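Local coordinates for putative Scyalone Dehydratase (Novosphingobium aromaticivorans DSM 12444, PDB 3EF8), which is a putative scytalone dehydratase of the SnoaL-like, NTF2-like family and may act as a lyase, at the interface of chains A and B. Coordinates in Å, arbitrary orientation; residue numbers count along the deposited sequence, not the author numbering. Chains: chain A/B, Putative Scyalone Dehydratase.

The interface of chains A and B. Residues chain A 134-136; chain B 69-71, 96-98.
In this NTF2-like subunit contact, strand 127-136 of chain A faces the adjacent strands 69-81 and 86-99 of chain B, where A:Met134 and B:Arg98 pass each other in opposite directions. A:Met134, present as selenomethionine, lays its selenium beside the backbone of B:Gly69, A:Met134 SE standing 3.9 Å from the carbonyl carbon C of B:Gly69, and against the first methylene of B:Arg98, with A:Met134 SE 3.8 Å from B:Arg98 CB. A bend at chi3 (-145°) carries the terminal methyl on to B:Ile96, where A:Met134 CE meets the branch methyl B:Ile96 CG2 at 3.4 Å, a snug fit. B:Arg98 reaches back toward chain A: CG stands opposite the backbone N (chi1 179°), and bends farther along the chain bring the guanidinium to the backbone of A:Thr135. Both terminal nitrogens converge on one carbonyl oxygen, B:Arg98 NH1 lying 2.9 Å and B:Arg98 NH2 3.0 Å from A:Thr135 O. The oxygen lies in the guanidinium plane, yet both donors approach it from one face of the peptide, NH1 modestly tilted and NH2 well above the carbonyl plane. B:Arg98 NH2 also makes a weak bond to the side-chain hydroxyl A:Thr136 OG1 at 3.0 Å, at the guanidinium edge. A leucine in place of B:Arg98 would probably leave the A:Thr135 carbonyl oxygen without the two guanidinium donors and A:Thr136 OG1 without its weak partner. The patch thus sets an apolar contact of A:Met134 beside a polar clasp at B:Arg98 near the end of strand 127-136, within a subunit interface of the deposited trimer that may reflect the native assembly.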
loop_
_atom_site.group_PDB
_atom_site.type_symbol
_atom_site.label_atom_id
_atom_site.label_comp_id
_atom_site.label_asym_id
_atom_site.label_seq_id
_atom_site.Cartn_x
_atom_site.Cartn_y
_atom_site.Cartn_z
HETATM N N MSE A 134 15.693 -4.178 -3.235
HETATM C CA MSE A 134 16.417 -5.151 -2.455
HETATM C C MSE A 134 15.552 -6.354 -2.293
HETATM O O MSE A 134 14.368 -6.343 -2.624
HETATM C CB MSE A 134 16.826 -4.598 -1.113
HETATM C CG MSE A 134 15.734 -3.973 -0.372
HETATM SE SE MSE A 134 16.524 -2.626 0.793
HETATM C CE MSE A 134 15.315 -2.906 2.168
ATOM N N THR A 135 16.164 -7.420 -1.783
ATOM C CA THR A 135 15.465 -8.684 -1.548
ATOM C C THR A 135 15.959 -9.365 -0.273
ATOM O O THR A 135 17.063 -9.078 0.239
ATOM C CB THR A 135 15.596 -9.691 -2.697
ATOM O OG1 THR A 135 16.940 -10.196 -2.763
ATOM C CG2 THR A 135 15.262 -9.073 -4.029
ATOM N N THR A 136 15.113 -10.248 0.226
ATOM C CA THR A 136 15.443 -11.052 1.392
ATOM C C THR A 136 15.071 -12.483 1.175
ATOM O O THR A 136 13.927 -12.833 0.884
ATOM C CB THR A 136 14.681 -10.498 2.632
ATOM O OG1 THR A 136 15.072 -9.122 2.815
ATOM C CG2 THR A 136 15.018 -11.304 3.911
ATOM N N GLY B 69 20.330 0.593 1.227
ATOM C CA GLY B 69 19.051 0.756 0.540
ATOM C C GLY B 69 17.924 0.906 1.524
ATOM O O GLY B 69 18.043 0.494 2.664
ATOM N N THR B 70 16.854 1.532 1.035
ATOM C CA THR B 70 15.588 1.636 1.769
ATOM C C THR B 70 14.441 1.394 0.792
ATOM O O THR B 70 14.560 1.585 -0.421
ATOM C CB THR B 70 15.394 3.014 2.461
ATOM O OG1 THR B 70 15.379 4.057 1.507
ATOM C CG2 THR B 70 16.488 3.369 3.440
ATOM N N SER B 71 13.307 0.970 1.348
ATOM C CA SER B 71 12.096 0.831 0.585
ATOM C C SER B 71 10.925 1.376 1.397
ATOM O O SER B 71 10.695 0.939 2.500
ATOM C CB SER B 71 11.866 -0.639 0.258
ATOM O OG SER B 71 10.842 -0.813 -0.698
ATOM N N ILE B 96 11.499 -0.054 5.108
ATOM C CA ILE B 96 12.512 -1.099 5.370
ATOM C C ILE B 96 13.875 -0.504 5.061
ATOM O O ILE B 96 14.078 0.110 4.067
ATOM C CB ILE B 96 12.258 -2.338 4.538
ATOM C CG1 ILE B 96 10.834 -2.906 4.772
ATOM C CG2 ILE B 96 13.297 -3.439 4.891
ATOM C CD1 ILE B 96 9.771 -2.301 3.805
ATOM N N HIS B 97 14.794 -0.730 5.987
ATOM C CA HIS B 97 16.145 -0.191 5.897
ATOM C C HIS B 97 17.216 -1.276 5.930
ATOM O O HIS B 97 17.266 -2.055 6.890
ATOM C CB HIS B 97 16.377 0.736 7.100
ATOM C CG HIS B 97 15.360 1.814 7.246
ATOM N ND1 HIS B 97 14.101 1.547 7.742
ATOM C CD2 HIS B 97 15.406 3.140 6.999
ATOM C CE1 HIS B 97 13.400 2.668 7.747
ATOM N NE2 HIS B 97 14.171 3.649 7.326
ATOM N N ARG B 98 18.033 -1.294 4.881
ATOM C CA ARG B 98 19.153 -2.281 4.779
ATOM C C ARG B 98 20.397 -1.459 5.099
ATOM O O ARG B 98 20.755 -0.503 4.402
ATOM C CB ARG B 98 19.256 -2.902 3.395
ATOM C CG ARG B 98 20.439 -3.881 3.357
ATOM C CD ARG B 98 20.235 -5.061 2.512
ATOM N NE ARG B 98 19.100 -5.838 2.951
ATOM C CZ ARG B 98 18.529 -6.764 2.201
ATOM N NH1 ARG B 98 18.995 -6.992 0.990
ATOM N NH2 ARG B 98 17.461 -7.382 2.643
#